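Local structure of AxyAgu115A (Amphibacillus xylanus NBRC 15112, 6NPS) at residues 660-666 and 707-713. The protein is a glycoside hydrolase of family GH115, probably an alpha-glucuronidase that releases glucuronic acid side groups from arabinoglucuronoxylan. The protein carries 3 engineered substitutions. Sequence-based numbering, arbitrary orientation.
Sequences PVNKPRL and VSEKKAE
Two waters bridge the backbones, one between Val-661 and Glu-709, the other between Arg-665 and Ser-708. The first donates to Val-661 O at 2.9 Å and accepts from Glu-709 N at 3.0 Å; the second likewise joins Arg-665 O to Ser-708 N. The single direct backbone bond, Val-661 N to Val-707 O, measures 3.1 Å and is nearly straight (165°). Beside it, Val-707 CG2 meets Arg-665 CB at 3.5 Å, the two side chains crossing at about a right angle, while NE of Arg-665 forms a salt bridge with Glu-678 and its NH2 a hydrogen bond to Asn-650 O of the second subunit. Segment 707-713 carries the chain from strand 700-706 to strand 712-718, members of different sheets, consistent with a beta-sandwich crossover; Leu-666 of the first sheet reaches Ala-712 of the second, CG to CB 3.6 Å. An ST turn shapes this link: Ser-708 OG sits between the backbone N and the carbonyl carbon (chi1 78°) and accepts from Lys-710 N at 3.1 Å. With an alanine in place of Ser-708, that acceptor is gone and the Lys-710 amide would probably be left without its mate, loosening the turn. Bent at chi2, the Lys-710 chain brings NZ 3.0 Å from Asn-662 O, in the carbonyl plane on a lone pair (C=O...N 124°).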
loop_
_atom_site.group_PDB
_atom_site.type_symbol
_atom_site.label_atom_id
_atom_site.label_comp_id
_atom_site.label_asym_id
_atom_site.label_seq_id
_atom_site.Cartn_x
_atom_site.Cartn_y
_atom_site.Cartn_z
ATOM N N PRO A 660 8.033 -2.465 -18.440
ATOM C CA PRO A 660 9.499 -2.236 -18.460
ATOM C C PRO A 660 9.862 -0.769 -18.581
ATOM O O PRO A 660 9.230 -0.022 -19.301
ATOM C CB PRO A 660 9.972 -2.998 -19.704
ATOM C CG PRO A 660 8.775 -3.731 -20.233
ATOM C CD PRO A 660 7.529 -3.168 -19.632
ATOM N N VAL A 661 10.955 -0.371 -17.933
ATOM C CA VAL A 661 11.439 0.988 -18.138
ATOM C C VAL A 661 12.309 1.042 -19.396
ATOM O O VAL A 661 12.672 0.008 -19.962
ATOM C CB VAL A 661 12.228 1.492 -16.915
ATOM C CG1 VAL A 661 11.303 1.515 -15.669
ATOM C CG2 VAL A 661 13.463 0.601 -16.686
ATOM N N ASN A 662 12.686 2.241 -19.798
ATOM C CA ASN A 662 13.408 2.464 -21.062
ATOM C C ASN A 662 14.899 2.131 -20.982
ATOM O O ASN A 662 15.451 1.558 -21.928
ATOM C CB ASN A 662 13.250 3.908 -21.503
ATOM C CG ASN A 662 11.786 4.272 -21.831
ATOM O OD1 ASN A 662 11.020 3.442 -22.307
ATOM N ND2 ASN A 662 11.418 5.539 -21.596
ATOM N N LYS A 663 15.614 2.516 -19.852
ATOM C CA LYS A 663 17.070 2.323 -19.887
ATOM C C LYS A 663 17.445 0.923 -19.422
ATOM O O LYS A 663 16.726 0.319 -18.623
ATOM C CB LYS A 663 17.766 3.345 -19.000
ATOM C CG LYS A 663 17.885 4.727 -19.618
ATOM C CD LYS A 663 18.625 5.682 -18.698
ATOM C CE LYS A 663 18.479 7.140 -19.172
ATOM N NZ LYS A 663 17.388 7.327 -20.195
ATOM N N PRO A 664 18.602 0.368 -19.895
ATOM C CA PRO A 664 19.012 -1.003 -19.500
ATOM C C PRO A 664 19.600 -1.058 -18.095
ATOM O O PRO A 664 20.809 -1.246 -17.851
ATOM C CB PRO A 664 20.037 -1.367 -20.585
ATOM C CG PRO A 664 20.619 -0.094 -20.976
ATOM C CD PRO A 664 19.496 0.930 -20.918
ATOM N N ARG A 665 18.719 -0.897 -17.138
ATOM C CA ARG A 665 19.078 -0.833 -15.742
ATOM C C ARG A 665 18.982 -2.221 -15.127
ATOM O O ARG A 665 18.212 -3.091 -15.576
ATOM C CB ARG A 665 18.142 0.144 -14.997
ATOM C CG ARG A 665 18.188 1.565 -15.473
ATOM C CD ARG A 665 16.821 2.352 -15.267
ATOM N NE ARG A 665 16.162 1.972 -14.007
ATOM C CZ ARG A 665 14.977 2.439 -13.619
ATOM N NH1 ARG A 665 14.335 3.284 -14.428
ATOM N NH2 ARG A 665 14.424 2.020 -12.450
ATOM N N LEU A 666 19.751 -2.407 -14.052
ATOM C CA LEU A 666 19.814 -3.669 -13.351
ATOM C C LEU A 666 19.747 -3.403 -11.856
ATOM O O LEU A 666 20.481 -2.555 -11.332
ATOM C CB LEU A 666 21.144 -4.400 -13.689
ATOM C CG LEU A 666 21.256 -4.967 -15.100
ATOM C CD1 LEU A 666 22.683 -5.607 -15.257
ATOM C CD2 LEU A 666 20.166 -6.005 -15.356
ATOM N N VAL A 707 14.967 -4.658 -14.998
ATOM C CA VAL A 707 13.821 -3.759 -14.922
ATOM C C VAL A 707 13.365 -3.318 -16.285
ATOM O O VAL A 707 12.319 -2.682 -16.384
ATOM C CB VAL A 707 14.119 -2.516 -14.058
ATOM C CG1 VAL A 707 14.438 -2.935 -12.638
ATOM C CG2 VAL A 707 15.258 -1.734 -14.660
ATOM N N SER A 708 14.134 -3.592 -17.333
ATOM C CA SER A 708 13.775 -3.243 -18.702
ATOM C C SER A 708 13.745 -4.504 -19.566
ATOM O O SER A 708 14.173 -5.584 -19.144
ATOM C CB SER A 708 14.781 -2.252 -19.282
ATOM O OG SER A 708 15.920 -3.027 -19.649
ATOM N N GLU A 709 13.279 -4.357 -20.805
ATOM C CA GLU A 709 13.335 -5.439 -21.775
ATOM C C GLU A 709 14.546 -5.327 -22.700
ATOM O O GLU A 709 14.570 -5.965 -23.754
ATOM C CB GLU A 709 12.037 -5.496 -22.578
ATOM C CG GLU A 709 11.076 -6.523 -22.001
ATOM C CD GLU A 709 9.662 -6.412 -22.543
ATOM O OE1 GLU A 709 8.758 -7.072 -21.973
ATOM O OE2 GLU A 709 9.457 -5.669 -23.533
ATOM N N LYS A 710 15.564 -4.565 -22.304
ATOM C CA LYS A 710 16.782 -4.361 -23.081
ATOM C C LYS A 710 17.888 -5.278 -22.579
ATOM O O LYS A 710 17.883 -5.729 -21.430
ATOM C CB LYS A 710 17.238 -2.909 -22.994
ATOM C CG LYS A 710 16.689 -2.048 -24.100
ATOM C CD LYS A 710 15.626 -1.120 -23.615
ATOM C CE LYS A 710 15.247 -0.119 -24.701
ATOM N NZ LYS A 710 13.979 0.583 -24.392
ATOM N N LYS A 711 18.856 -5.555 -23.444
ATOM C CA LYS A 711 19.970 -6.360 -22.960
ATOM C C LYS A 711 20.850 -5.486 -22.068
ATOM O O LYS A 711 21.127 -4.320 -22.382
ATOM C CB LYS A 711 20.755 -7.001 -24.117
ATOM C CG LYS A 711 21.053 -6.114 -25.295
ATOM C CD LYS A 711 22.335 -5.305 -25.076
ATOM C CE LYS A 711 22.630 -4.346 -26.231
ATOM N NZ LYS A 711 23.383 -3.139 -25.771
ATOM N N ALA A 712 21.211 -6.017 -20.913
ATOM C CA ALA A 712 21.979 -5.277 -19.918
ATOM C C ALA A 712 23.112 -6.171 -19.439
ATOM O O ALA A 712 22.843 -7.224 -18.863
ATOM C CB ALA A 712 21.088 -4.892 -18.733
ATOM N N GLU A 713 24.354 -5.768 -19.680
ATOM C CA GLU A 713 25.515 -6.546 -19.248
ATOM C C GLU A 713 25.987 -6.117 -17.866
ATOM O O GLU A 713 25.969 -4.932 -17.530
ATOM C CB GLU A 713 26.681 -6.380 -20.235
ATOM C CG GLU A 713 26.400 -6.870 -21.638
ATOM C CD GLU A 713 27.655 -6.885 -22.514
ATOM O OE1 GLU A 713 28.723 -7.325 -22.025
ATOM O OE2 GLU A 713 27.571 -6.454 -23.689
HETATM O O HOH W 1 12.449 -1.845 -22.121
HETATM O O HOH W 2 17.074 -4.183 -17.473
#